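Long-range contacts in beta-fructofuranosidase (PDB 6NOB), which probably hydrolyses terminal beta-fructofuranoside residues, as in sucrose: residues Phe115-Ala120 against Cys466-Met471; Ile111-Gly116 against Phe587-Val592; Gly452-Phe457 against Ser604-Gly609. All blocks are in the same frame, centred on the assembly; numbering follows the deposited sequence.

Interaction 1 (Phe115-Ala120 against Cys466-Met471); sequences FGRSGA and CLANGM
Cys466 offers its carbonyl O at 4.3 Å from Arg117 NH2, a loose and oblique approach with which the two segments begin to converge. The chain here is about to enter strand 468-481, which in the five-bladed beta-propeller of family 32 pairs in parallel with strand 127-138 and so ties the last blade to the first; the loop 115-120 runs roughly alongside this entry, in much the same direction. Leu467 comes next with an apolar side chain. Its CG stands anti to the backbone N (chi1 -157°), and the methyl CD1 lies 3.6 Å from Arg117 CG as the two side chains slide past each other in opposite directions. The same methyl faces the backbone at Gly116, where a beta carbon would press on it and, at a phi of 100°, would also collide with the carbonyl O of Phe115. At Ala468 the guanidinium of Arg117 turns one face to the backbone, with Ala468 N 4.1 Å above the plane and over its centre, while Ala468 CB touches Arg117 NH1 at 3.4 Å. Partners on its own side of the contact fix this flat group: a salt bridge from NE to Glu123 and hydrogen bonds from NH1 and NH2 to the carbonyl O atoms of Pro124 and Phe125. An alanine in place of Arg117 would probably leave Glu123 OE1 and both carbonyls without these mates and open a gap beside Leu467 and Ala468. Past Asn469 and Gly470 the strand reaches Met471, whose thioether chain bends at chi3 (69°) toward the loop. Ser118, its OG bound to Glu123, meets that bend: Ser118 CB lies 4.0 Å from Met471 CE.

Interaction 2 (Ile111-Gly116 against Phe587-Val592); sequences IYNRFG and FDRNVV
Asn590 and Gly116 form the close-packed end of this contact, with the amide nitrogen Asn590 ND2 only 2.9 Å from Gly116 O. The buried asparagine has its CG between the backbone N and the carbonyl carbon (chi1 63°), and the amide reaches from there toward the loop. Next to it Arg589, its chain bent at chi3, has NH2 3.1 Å from Arg114 O. This hydrogen bond is weak, for the N-H...O angle is 129°, although the acceptor lies at the edge of the guanidinium and near its plane. A firmer hold is a second bond from Arg589 NE to Arg117 O, so that one guanidinium serves two carbonyls of the same passing chain. Both side chains spring from a two-residue beta-hairpin turn joining strands 582-588 and 591-596 in the C-terminal beta-sandwich of family 32 enzymes; Arg589, with positive phi, has the backbone shape of a classic gamma turn, and Asp588 N binds Val591 O to close the hairpin. The opposing segment makes a tight bend of its own, an inverse gamma turn centred on Asn113 directly after helix 108-112. On this outer, exposed side the fit slackens. Asn113 crosses Arg589 at about a right angle, its amide plane turned 51° from the guanidinium, and Asn113 OD1 stays 4.1 Å from Arg589 NH1. The amide nitrogen of Asn113 is engaged by Glu109 instead, and the side chain of Arg114 heads off from the hairpin to a salt bridge with Asp101.

Interaction 3 (Gly452-Phe457 against Ser604-Gly609); sequences GWFTDF and SMLFQG
The Phe454 ring turns its edge to Ser604, whose OG lies in the ring plane 3.1 Å from Phe454 CE1 and slightly farther from CZ; Leu606 CD2 approaches the same ring obliquely. Two other aromatic groups of 452-457 are covered from within the segment by Thr455: its CB rests on one face of Trp453, offset toward the rim, and its CG2 sits 3.6 Å above the centre of the Phe457 ring. The setting is the seam between the beta-propeller and the C-terminal beta-sandwich of a family 32 enzyme, where strand 448-454 of the propeller faces strand 601-606, an outermost strand of a sheet in the sandwich. The two strand segments run 38° apart with 8.6 Å between their axes, and side chains, not backbone bonds, fill the interval. The ring edge meets a hydroxyl already engaged by Asp430 and Arg476, an apolar rim laid against a buried polar atom whose needs are met by others. Leu606 uses both its methyls. One, CD2, packs 3.7 Å from Phe454 CB; the other, CD1, reaches across to Asp456 and comes within 3.5 Å of its OD1. Asp456 centres an inverse gamma turn, and its carboxylate receives the backbone N-H groups of Met460 and Arg461, which should restrain its rotation beside the methyl. The backbones are joined through a single water, which accepts a hydrogen bond from Leu606 N at 3.0 Å and donates one to Thr455 O at 3.1 Å.

Interaction 3 joins propeller and sandwich directly, while the loop after helix 108-112 meets the propeller in interaction 1 and the sandwich in interaction 2. The centres of interactions 1 and 2 are about 6 Å apart, and the two share Phe115 and Gly116; interaction 3 is centred about 11 Å from either. Along the chain the order is 111-120, 452-457, 466-471, 587-592, 604-609, so each pairing spans a long excursion. Strands 448-454 and 468-481 are sheet neighbours, joined by Phe454 N and Met471 O, and strands 591-596 and 601-606 are neighbours too. Gln608 also touches Phe115 and Asn590. Loop, propeller and sandwich thus appear to form one interface.

Interaction 1 (Phe115-Ala120 against Cys466-Met471)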
ATOM      1  N   PHE A 115      13.776 -16.767   3.465  1.00 48.38           N
ATOM      2  CA  PHE A 115      12.453 -17.376   3.500  1.00 48.93           C
ATOM      3  C   PHE A 115      11.478 -16.468   4.240  1.00 49.90           C
ATOM      4  O   PHE A 115      11.791 -15.938   5.309  1.00 48.19           O
ATOM      5  CB  PHE A 115      12.528 -18.750   4.170  1.00 49.45           C
ATOM      6  CG  PHE A 115      11.200 -19.448   4.292  1.00 55.64           C
ATOM      7  CD1 PHE A 115      10.481 -19.813   3.164  1.00 57.15           C
ATOM      8  CD2 PHE A 115      10.678 -19.758   5.540  1.00 56.31           C
ATOM      9  CE1 PHE A 115       9.264 -20.462   3.279  1.00 59.17           C
ATOM     10  CE2 PHE A 115       9.461 -20.405   5.662  1.00 54.01           C
ATOM     11  CZ  PHE A 115       8.753 -20.758   4.532  1.00 56.02           C
ATOM     12  N   GLY A 116      10.299 -16.272   3.655  1.00 46.99           N
ATOM     13  CA  GLY A 116       9.321 -15.342   4.175  1.00 43.16           C
ATOM     14  C   GLY A 116       9.289 -14.000   3.476  1.00 48.45           C
ATOM     15  O   GLY A 116       8.405 -13.186   3.775  1.00 50.35           O
ATOM     16  N   ARG A 117      10.220 -13.741   2.563  1.00 47.12           N
ATOM     17  CA  ARG A 117      10.254 -12.504   1.799  1.00 47.43           C
ATOM     18  C   ARG A 117       9.949 -12.786   0.335  1.00 45.57           C
ATOM     19  O   ARG A 117      10.209 -13.880  -0.173  1.00 45.55           O
ATOM     20  CB  ARG A 117      11.618 -11.812   1.912  1.00 44.47           C
ATOM     21  CG  ARG A 117      12.161 -11.717   3.326  1.00 42.57           C
ATOM     22  CD  ARG A 117      13.108 -10.537   3.479  1.00 41.08           C
ATOM     23  NE  ARG A 117      12.417  -9.261   3.317  1.00 39.35           N
ATOM     24  CZ  ARG A 117      12.834  -8.111   3.837  1.00 37.53           C
ATOM     25  NH1 ARG A 117      12.139  -7.000   3.639  1.00 35.64           N
ATOM     26  NH2 ARG A 117      13.944  -8.070   4.562  1.00 38.27           N
ATOM     27  N   SER A 118       9.383 -11.787  -0.340  1.00 43.92           N
ATOM     28  CA  SER A 118       9.183 -11.876  -1.776  1.00 44.26           C
ATOM     29  C   SER A 118      10.464 -11.479  -2.503  1.00 43.16           C
ATOM     30  O   SER A 118      11.375 -10.878  -1.929  1.00 35.55           O
ATOM     31  CB  SER A 118       8.028 -10.982  -2.220  1.00 43.44           C
ATOM     32  OG  SER A 118       8.383  -9.614  -2.112  1.00 44.42           O
ATOM     33  N   GLY A 119      10.523 -11.812  -3.790  1.00 46.84           N
ATOM     34  CA  GLY A 119      11.704 -11.524  -4.579  1.00 41.84           C
ATOM     35  C   GLY A 119      11.596 -10.301  -5.469  1.00 46.49           C
ATOM     36  O   GLY A 119      12.617  -9.704  -5.823  1.00 53.04           O
ATOM     37  N   ALA A 120      10.371  -9.910  -5.837  1.00 44.19           N
ATOM     38  CA  ALA A 120      10.169  -8.852  -6.818  1.00 40.52           C
ATOM     39  C   ALA A 120       9.174  -7.779  -6.397  1.00 40.83           C
ATOM     40  O   ALA A 120       8.924  -6.856  -7.179  1.00 41.24           O
ATOM     41  CB  ALA A 120       9.713  -9.447  -8.160  1.00 35.30           C
ATOM     42  N   CYS A 466      14.925 -10.043  11.344  1.00 48.21           N
ATOM     43  CA  CYS A 466      15.446  -9.894   9.986  1.00 51.97           C
ATOM     44  C   CYS A 466      14.349 -10.084   8.943  1.00 52.77           C
ATOM     45  O   CYS A 466      14.538 -10.749   7.922  1.00 51.08           O
ATOM     46  CB  CYS A 466      16.605 -10.861   9.739  1.00 50.34           C
ATOM     47  SG  CYS A 466      17.963 -10.730  10.925  1.00 53.11           S
ATOM     48  N   LEU A 467      13.183  -9.498   9.208  1.00 53.75           N
ATOM     49  CA  LEU A 467      12.029  -9.654   8.335  1.00 50.97           C
ATOM     50  C   LEU A 467      11.193  -8.385   8.373  1.00 50.40           C
ATOM     51  O   LEU A 467      11.193  -7.651   9.363  1.00 51.99           O
ATOM     52  CB  LEU A 467      11.165 -10.850   8.751  1.00 51.77           C
ATOM     53  CG  LEU A 467      10.275 -11.452   7.666  1.00 50.77           C
ATOM     54  CD1 LEU A 467      11.115 -12.273   6.708  1.00 52.05           C
ATOM     55  CD2 LEU A 467       9.159 -12.291   8.268  1.00 58.39           C
ATOM     56  N   ALA A 468      10.471  -8.140   7.285  1.00 49.96           N
ATOM     57  CA  ALA A 468       9.518  -7.046   7.210  1.00 47.04           C
ATOM     58  C   ALA A 468       8.098  -7.595   7.212  1.00 46.53           C
ATOM     59  O   ALA A 468       7.853  -8.733   6.801  1.00 43.05           O
ATOM     60  CB  ALA A 468       9.746  -6.195   5.958  1.00 41.97           C
ATOM     61  N   ASN A 469       7.164  -6.780   7.692  1.00 45.24           N
ATOM     62  CA  ASN A 469       5.738  -7.079   7.620  1.00 42.99           C
ATOM     63  C   ASN A 469       5.113  -6.052   6.684  1.00 45.09           C
ATOM     64  O   ASN A 469       4.801  -4.930   7.095  1.00 48.62           O
ATOM     65  CB  ASN A 469       5.086  -7.048   8.999  1.00 46.26           C
ATOM     66  CG  ASN A 469       3.617  -7.457   8.963  1.00 45.97           C
ATOM     67  OD1 ASN A 469       2.951  -7.359   7.931  1.00 42.02           O
ATOM     68  ND2 ASN A 469       3.108  -7.917  10.098  1.00 40.30           N
ATOM     69  N   GLY A 470       4.922  -6.444   5.428  1.00 46.95           N
ATOM     70  CA  GLY A 470       4.294  -5.571   4.460  1.00 45.66           C
ATOM     71  C   GLY A 470       4.984  -5.582   3.114  1.00 46.02           C
ATOM     72  O   GLY A 470       6.216  -5.604   3.034  1.00 45.24           O
ATOM     73  N   MET A 471       4.194  -5.582   2.045  1.00 41.82           N
ATOM     74  CA  MET A 471       4.735  -5.441   0.704  1.00 42.25           C
ATOM     75  C   MET A 471       3.718  -4.703  -0.150  1.00 43.04           C
ATOM     76  O   MET A 471       2.529  -4.644   0.174  1.00 42.95           O
ATOM     77  CB  MET A 471       5.092  -6.798   0.081  1.00 38.73           C
ATOM     78  CG  MET A 471       3.933  -7.508  -0.590  1.00 44.59           C
ATOM     79  SD  MET A 471       4.439  -9.022  -1.423  1.00 44.54           S
ATOM     80  CE  MET A 471       4.857 -10.063  -0.029  1.00 39.91           C
TER

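Interaction 2 (Ile111-Gly116 against Phe587-Val592)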
ATOM      1  N   ILE A 111      19.690  -8.965   3.183  1.00 45.59           N
ATOM      2  CA  ILE A 111      18.469  -8.386   3.733  1.00 46.04           C
ATOM      3  C   ILE A 111      17.230  -9.063   3.157  1.00 49.45           C
ATOM      4  O   ILE A 111      16.276  -9.355   3.887  1.00 52.49           O
ATOM      5  CB  ILE A 111      18.447  -6.864   3.494  1.00 44.65           C
ATOM      6  CG1 ILE A 111      19.548  -6.177   4.304  1.00 41.82           C
ATOM      7  CG2 ILE A 111      17.083  -6.279   3.850  1.00 45.45           C
ATOM      8  CD1 ILE A 111      19.615  -4.679   4.103  1.00 37.53           C
ATOM      9  N   TYR A 112      17.223  -9.342   1.851  1.00 48.76           N
ATOM     10  CA  TYR A 112      15.999  -9.742   1.169  1.00 44.23           C
ATOM     11  C   TYR A 112      15.936 -11.209   0.771  1.00 42.54           C
ATOM     12  O   TYR A 112      14.830 -11.738   0.626  1.00 49.82           O
ATOM     13  CB  TYR A 112      15.791  -8.884  -0.087  1.00 36.15           C
ATOM     14  CG  TYR A 112      15.394  -7.459   0.223  1.00 43.22           C
ATOM     15  CD1 TYR A 112      14.071  -7.129   0.483  1.00 41.82           C
ATOM     16  CD2 TYR A 112      16.343  -6.446   0.260  1.00 40.41           C
ATOM     17  CE1 TYR A 112      13.703  -5.830   0.769  1.00 45.84           C
ATOM     18  CE2 TYR A 112      15.984  -5.142   0.544  1.00 42.42           C
ATOM     19  CZ  TYR A 112      14.663  -4.840   0.798  1.00 43.59           C
ATOM     20  OH  TYR A 112      14.298  -3.544   1.083  1.00 39.38           O
ATOM     21  N   ASN A 113      17.071 -11.879   0.581  1.00 45.60           N
ATOM     22  CA  ASN A 113      17.061 -13.277   0.141  1.00 48.58           C
ATOM     23  C   ASN A 113      16.905 -14.199   1.353  1.00 52.95           C
ATOM     24  O   ASN A 113      17.828 -14.892   1.783  1.00 57.63           O
ATOM     25  CB  ASN A 113      18.323 -13.591  -0.653  1.00 48.09           C
ATOM     26  CG  ASN A 113      18.309 -14.990  -1.232  1.00 57.17           C
ATOM     27  OD1 ASN A 113      17.260 -15.502  -1.626  1.00 62.60           O
ATOM     28  ND2 ASN A 113      19.478 -15.621  -1.282  1.00 58.15           N
ATOM     29  N   ARG A 114      15.692 -14.194   1.907  1.00 51.03           N
ATOM     30  CA  ARG A 114      15.366 -14.988   3.083  1.00 51.78           C
ATOM     31  C   ARG A 114      13.961 -15.553   2.947  1.00 49.66           C
ATOM     32  O   ARG A 114      13.066 -14.907   2.394  1.00 51.22           O
ATOM     33  CB  ARG A 114      15.449 -14.166   4.380  1.00 52.97           C
ATOM     34  CG  ARG A 114      16.771 -13.460   4.610  1.00 57.72           C
ATOM     35  CD  ARG A 114      16.717 -12.620   5.871  1.00 53.56           C
ATOM     36  NE  ARG A 114      16.304 -13.410   7.026  1.00 56.78           N
ATOM     37  CZ  ARG A 114      17.130 -14.155   7.751  1.00 57.90           C
ATOM     38  NH1 ARG A 114      18.419 -14.211   7.440  1.00 54.81           N
ATOM     39  NH2 ARG A 114      16.671 -14.843   8.788  1.00 59.23           N
ATOM     40  N   PHE A 115      13.776 -16.767   3.465  1.00 48.38           N
ATOM     41  CA  PHE A 115      12.453 -17.376   3.500  1.00 48.93           C
ATOM     42  C   PHE A 115      11.478 -16.468   4.240  1.00 49.90           C
ATOM     43  O   PHE A 115      11.791 -15.938   5.309  1.00 48.19           O
ATOM     44  CB  PHE A 115      12.528 -18.750   4.170  1.00 49.45           C
ATOM     45  CG  PHE A 115      11.200 -19.448   4.292  1.00 55.64           C
ATOM     46  CD1 PHE A 115      10.481 -19.813   3.164  1.00 57.15           C
ATOM     47  CD2 PHE A 115      10.678 -19.758   5.540  1.00 56.31           C
ATOM     48  CE1 PHE A 115       9.264 -20.462   3.279  1.00 59.17           C
ATOM     49  CE2 PHE A 115       9.461 -20.405   5.662  1.00 54.01           C
ATOM     50  CZ  PHE A 115       8.753 -20.758   4.532  1.00 56.02           C
ATOM     51  N   GLY A 116      10.299 -16.272   3.655  1.00 46.99           N
ATOM     52  CA  GLY A 116       9.321 -15.342   4.175  1.00 43.16           C
ATOM     53  C   GLY A 116       9.289 -14.000   3.476  1.00 48.45           C
ATOM     54  O   GLY A 116       8.405 -13.186   3.775  1.00 50.35           O
ATOM     55  N   PHE A 587       3.533 -15.428  -9.559  1.00 42.08           N
ATOM     56  CA  PHE A 587       3.771 -15.945  -8.216  1.00 44.55           C
ATOM     57  C   PHE A 587       5.207 -15.648  -7.818  1.00 43.56           C
ATOM     58  O   PHE A 587       6.145 -16.084  -8.494  1.00 47.03           O
ATOM     59  CB  PHE A 587       3.499 -17.445  -8.111  1.00 46.09           C
ATOM     60  CG  PHE A 587       3.649 -17.968  -6.714  1.00 44.64           C
ATOM     61  CD1 PHE A 587       2.665 -17.730  -5.768  1.00 43.81           C
ATOM     62  CD2 PHE A 587       4.789 -18.657  -6.332  1.00 45.36           C
ATOM     63  CE1 PHE A 587       2.802 -18.191  -4.472  1.00 46.02           C
ATOM     64  CE2 PHE A 587       4.932 -19.120  -5.037  1.00 46.84           C
ATOM     65  CZ  PHE A 587       3.937 -18.885  -4.105  1.00 45.98           C
ATOM     66  N   ASP A 588       5.375 -14.930  -6.706  1.00 40.83           N
ATOM     67  CA  ASP A 588       6.673 -14.413  -6.279  1.00 41.50           C
ATOM     68  C   ASP A 588       6.953 -14.900  -4.853  1.00 45.99           C
ATOM     69  O   ASP A 588       6.859 -14.137  -3.889  1.00 48.58           O
ATOM     70  CB  ASP A 588       6.700 -12.885  -6.380  1.00 40.70           C
ATOM     71  CG  ASP A 588       8.055 -12.296  -6.040  1.00 42.53           C
ATOM     72  OD1 ASP A 588       9.062 -13.035  -6.085  1.00 43.74           O
ATOM     73  OD2 ASP A 588       8.107 -11.088  -5.732  1.00 37.56           O
ATOM     74  N   ARG A 589       7.280 -16.191  -4.734  1.00 48.45           N
ATOM     75  CA  ARG A 589       7.719 -16.823  -3.491  1.00 48.48           C
ATOM     76  C   ARG A 589       6.629 -16.888  -2.424  1.00 51.52           C
ATOM     77  O   ARG A 589       6.315 -17.976  -1.927  1.00 50.09           O
ATOM     78  CB  ARG A 589       8.960 -16.108  -2.944  1.00 42.45           C
ATOM     79  CG  ARG A 589      10.219 -16.372  -3.761  1.00 42.78           C
ATOM     80  CD  ARG A 589      11.240 -15.260  -3.593  1.00 42.04           C
ATOM     81  NE  ARG A 589      11.770 -15.205  -2.234  1.00 47.94           N
ATOM     82  CZ  ARG A 589      12.814 -15.910  -1.810  1.00 50.08           C
ATOM     83  NH1 ARG A 589      13.443 -16.731  -2.642  1.00 46.92           N
ATOM     84  NH2 ARG A 589      13.230 -15.795  -0.557  1.00 47.27           N
ATOM     85  N   ASN A 590       6.048 -15.743  -2.047  1.00 54.29           N
ATOM     86  CA  ASN A 590       5.044 -15.753  -0.988  1.00 50.68           C
ATOM     87  C   ASN A 590       3.837 -14.875  -1.304  1.00 47.15           C
ATOM     88  O   ASN A 590       3.150 -14.431  -0.377  1.00 41.16           O
ATOM     89  CB  ASN A 590       5.656 -15.325   0.354  1.00 48.52           C
ATOM     90  CG  ASN A 590       6.174 -13.896   0.339  1.00 50.18           C
ATOM     91  OD1 ASN A 590       6.136 -13.212  -0.687  1.00 50.97           O
ATOM     92  ND2 ASN A 590       6.660 -13.435   1.486  1.00 47.43           N
ATOM     93  N   VAL A 591       3.560 -14.614  -2.579  1.00 44.22           N
ATOM     94  CA  VAL A 591       2.411 -13.801  -2.966  1.00 38.64           C
ATOM     95  C   VAL A 591       2.065 -14.140  -4.409  1.00 42.18           C
ATOM     96  O   VAL A 591       2.949 -14.371  -5.238  1.00 44.19           O
ATOM     97  CB  VAL A 591       2.700 -12.292  -2.774  1.00 41.41           C
ATOM     98  CG1 VAL A 591       3.905 -11.858  -3.607  1.00 39.57           C
ATOM     99  CG2 VAL A 591       1.472 -11.450  -3.108  1.00 40.60           C
ATOM    100  N   VAL A 592       0.766 -14.187  -4.697  1.00 44.13           N
ATOM    101  CA  VAL A 592       0.264 -14.465  -6.036  1.00 41.15           C
ATOM    102  C   VAL A 592      -0.538 -13.261  -6.507  1.00 43.87           C
ATOM    103  O   VAL A 592      -1.177 -12.567  -5.712  1.00 44.09           O
ATOM    104  CB  VAL A 592      -0.594 -15.754  -6.078  1.00 36.63           C
ATOM    105  CG1 VAL A 592      -1.958 -15.524  -5.444  1.00 35.03           C
ATOM    106  CG2 VAL A 592      -0.744 -16.259  -7.506  1.00 34.75           C
TER

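Interaction 3 (Gly452-Phe457 against Ser604-Gly609)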
ATOM      1  N   GLY A 452      -1.002  -0.993  -4.483  1.00 40.36           N
ATOM      2  CA  GLY A 452      -1.738  -1.455  -3.325  1.00 39.32           C
ATOM      3  C   GLY A 452      -0.800  -2.090  -2.316  1.00 38.22           C
ATOM      4  O   GLY A 452       0.323  -2.480  -2.640  1.00 42.94           O
ATOM      5  N   TRP A 453      -1.279  -2.178  -1.080  1.00 35.55           N
ATOM      6  CA  TRP A 453      -0.540  -2.798   0.011  1.00 31.60           C
ATOM      7  C   TRP A 453      -1.173  -4.143   0.332  1.00 37.95           C
ATOM      8  O   TRP A 453      -2.397  -4.236   0.486  1.00 40.81           O
ATOM      9  CB  TRP A 453      -0.532  -1.900   1.254  1.00 33.88           C
ATOM     10  CG  TRP A 453      -0.263  -2.621   2.560  1.00 39.23           C
ATOM     11  CD1 TRP A 453       0.807  -3.415   2.856  1.00 40.92           C
ATOM     12  CD2 TRP A 453      -1.074  -2.586   3.745  1.00 36.93           C
ATOM     13  NE1 TRP A 453       0.708  -3.884   4.144  1.00 40.98           N
ATOM     14  CE2 TRP A 453      -0.438  -3.390   4.712  1.00 38.21           C
ATOM     15  CE3 TRP A 453      -2.277  -1.956   4.080  1.00 33.46           C
ATOM     16  CZ2 TRP A 453      -0.961  -3.579   5.990  1.00 39.08           C
ATOM     17  CZ3 TRP A 453      -2.799  -2.149   5.346  1.00 31.78           C
ATOM     18  CH2 TRP A 453      -2.140  -2.951   6.287  1.00 37.74           C
ATOM     19  N   PHE A 454      -0.346  -5.179   0.425  1.00 32.78           N
ATOM     20  CA  PHE A 454      -0.822  -6.519   0.765  1.00 37.58           C
ATOM     21  C   PHE A 454      -0.797  -6.669   2.280  1.00 42.82           C
ATOM     22  O   PHE A 454       0.258  -6.895   2.880  1.00 41.71           O
ATOM     23  CB  PHE A 454       0.021  -7.585   0.077  1.00 37.10           C
ATOM     24  CG  PHE A 454      -0.371  -7.827  -1.348  1.00 40.83           C
ATOM     25  CD1 PHE A 454      -1.658  -8.229  -1.662  1.00 40.86           C
ATOM     26  CD2 PHE A 454       0.540  -7.640  -2.377  1.00 38.52           C
ATOM     27  CE1 PHE A 454      -2.031  -8.447  -2.975  1.00 40.88           C
ATOM     28  CE2 PHE A 454       0.175  -7.855  -3.692  1.00 32.56           C
ATOM     29  CZ  PHE A 454      -1.114  -8.261  -3.991  1.00 39.09           C
ATOM     30  N   THR A 455      -1.965  -6.528   2.904  1.00 43.21           N
ATOM     31  CA  THR A 455      -2.116  -6.788   4.327  1.00 43.72           C
ATOM     32  C   THR A 455      -2.381  -8.273   4.550  1.00 44.93           C
ATOM     33  O   THR A 455      -2.932  -8.962   3.686  1.00 44.47           O
ATOM     34  CB  THR A 455      -3.245  -5.941   4.926  1.00 39.60           C
ATOM     35  OG1 THR A 455      -3.334  -6.182   6.337  1.00 41.97           O
ATOM     36  CG2 THR A 455      -4.578  -6.253   4.267  1.00 31.65           C
ATOM     37  N   ASP A 456      -1.974  -8.763   5.719  1.00 43.79           N
ATOM     38  CA  ASP A 456      -1.903 -10.203   5.968  1.00 43.50           C
ATOM     39  C   ASP A 456      -3.218 -10.746   6.533  1.00 45.91           C
ATOM     40  O   ASP A 456      -3.288 -11.268   7.645  1.00 44.88           O
ATOM     41  CB  ASP A 456      -0.739 -10.519   6.900  1.00 44.56           C
ATOM     42  CG  ASP A 456      -0.476 -12.008   7.013  1.00 47.59           C
ATOM     43  OD1 ASP A 456      -0.804 -12.739   6.052  1.00 42.99           O
ATOM     44  OD2 ASP A 456       0.039 -12.448   8.065  1.00 47.74           O
ATOM     45  N   PHE A 457      -4.274 -10.638   5.733  1.00 43.39           N
ATOM     46  CA  PHE A 457      -5.514 -11.334   6.066  1.00 45.53           C
ATOM     47  C   PHE A 457      -5.365 -12.855   5.957  1.00 46.39           C
ATOM     48  O   PHE A 457      -5.948 -13.576   6.777  1.00 50.37           O
ATOM     49  CB  PHE A 457      -6.665 -10.838   5.186  1.00 46.39           C
ATOM     50  CG  PHE A 457      -7.060  -9.410   5.449  1.00 47.43           C
ATOM     51  CD1 PHE A 457      -6.844  -8.831   6.689  1.00 47.24           C
ATOM     52  CD2 PHE A 457      -7.652  -8.646   4.454  1.00 45.13           C
ATOM     53  CE1 PHE A 457      -7.207  -7.515   6.931  1.00 43.72           C
ATOM     54  CE2 PHE A 457      -8.017  -7.331   4.690  1.00 39.54           C
ATOM     55  CZ  PHE A 457      -7.794  -6.766   5.929  1.00 40.19           C
ATOM     56  N   SER A 604      -5.526 -11.480  -6.118  1.00 45.85           N
ATOM     57  CA  SER A 604      -4.213 -11.613  -5.500  1.00 46.71           C
ATOM     58  C   SER A 604      -4.367 -11.788  -3.996  1.00 41.71           C
ATOM     59  O   SER A 604      -5.382 -11.403  -3.407  1.00 42.75           O
ATOM     60  CB  SER A 604      -3.334 -10.398  -5.810  1.00 47.21           C
ATOM     61  OG  SER A 604      -3.934  -9.204  -5.349  1.00 49.36           O
ATOM     62  N   MET A 605      -3.335 -12.368  -3.382  1.00 38.46           N
ATOM     63  CA  MET A 605      -3.301 -12.600  -1.940  1.00 41.89           C
ATOM     64  C   MET A 605      -1.926 -13.123  -1.553  1.00 45.99           C
ATOM     65  O   MET A 605      -1.184 -13.652  -2.387  1.00 49.86           O
ATOM     66  CB  MET A 605      -4.378 -13.596  -1.497  1.00 43.59           C
ATOM     67  CG  MET A 605      -4.094 -15.033  -1.912  1.00 46.02           C
ATOM     68  SD  MET A 605      -5.422 -16.164  -1.457  1.00 48.76           S
ATOM     69  CE  MET A 605      -6.764 -15.515  -2.450  1.00 37.03           C
ATOM     70  N   LEU A 606      -1.600 -12.974  -0.270  1.00 44.79           N
ATOM     71  CA  LEU A 606      -0.390 -13.575   0.272  1.00 43.97           C
ATOM     72  C   LEU A 606      -0.558 -15.084   0.386  1.00 43.47           C
ATOM     73  O   LEU A 606      -1.606 -15.578   0.811  1.00 44.60           O
ATOM     74  CB  LEU A 606      -0.068 -12.990   1.646  1.00 43.33           C
ATOM     75  CG  LEU A 606       0.151 -11.481   1.753  1.00 41.63           C
ATOM     76  CD1 LEU A 606       0.484 -11.101   3.188  1.00 39.49           C
ATOM     77  CD2 LEU A 606       1.248 -11.029   0.804  1.00 35.82           C
ATOM     78  N   PHE A 607       0.484 -15.819   0.001  1.00 44.66           N
ATOM     79  CA  PHE A 607       0.492 -17.271   0.172  1.00 41.77           C
ATOM     80  C   PHE A 607       1.943 -17.729   0.200  1.00 43.83           C
ATOM     81  O   PHE A 607       2.611 -17.719  -0.839  1.00 48.79           O
ATOM     82  CB  PHE A 607      -0.280 -17.965  -0.942  1.00 40.10           C
ATOM     83  CG  PHE A 607      -0.332 -19.458  -0.788  1.00 47.08           C
ATOM     84  CD1 PHE A 607       0.638 -20.263  -1.365  1.00 46.44           C
ATOM     85  CD2 PHE A 607      -1.338 -20.054  -0.046  1.00 44.33           C
ATOM     86  CE1 PHE A 607       0.597 -21.636  -1.212  1.00 45.29           C
ATOM     87  CE2 PHE A 607      -1.384 -21.427   0.108  1.00 44.97           C
ATOM     88  CZ  PHE A 607      -0.416 -22.219  -0.476  1.00 47.99           C
ATOM     89  N   GLN A 608       2.416 -18.149   1.371  1.00 44.41           N
ATOM     90  CA  GLN A 608       3.809 -18.554   1.544  1.00 49.04           C
ATOM     91  C   GLN A 608       4.036 -19.918   0.902  1.00 51.62           C
ATOM     92  O   GLN A 608       3.683 -20.954   1.469  1.00 56.56           O
ATOM     93  CB  GLN A 608       4.175 -18.581   3.023  1.00 48.46           C
ATOM     94  CG  GLN A 608       5.636 -18.904   3.286  1.00 48.31           C
ATOM     95  CD  GLN A 608       6.573 -17.882   2.670  1.00 52.28           C
ATOM     96  OE1 GLN A 608       6.591 -16.719   3.073  1.00 50.17           O
ATOM     97  NE2 GLN A 608       7.357 -18.311   1.686  1.00 52.75           N
ATOM     98  N   GLY A 609       4.631 -19.923  -0.287  1.00 48.62           N
ATOM     99  CA  GLY A 609       5.067 -21.167  -0.879  1.00 44.74           C
ATOM    100  C   GLY A 609       6.320 -21.697  -0.211  1.00 47.77           C
ATOM    101  O   GLY A 609       7.046 -20.979   0.476  1.00 53.29           O
TER
HETATM  102  O   HOH W   1      -3.210 -10.892   1.227  1.00 40.25           O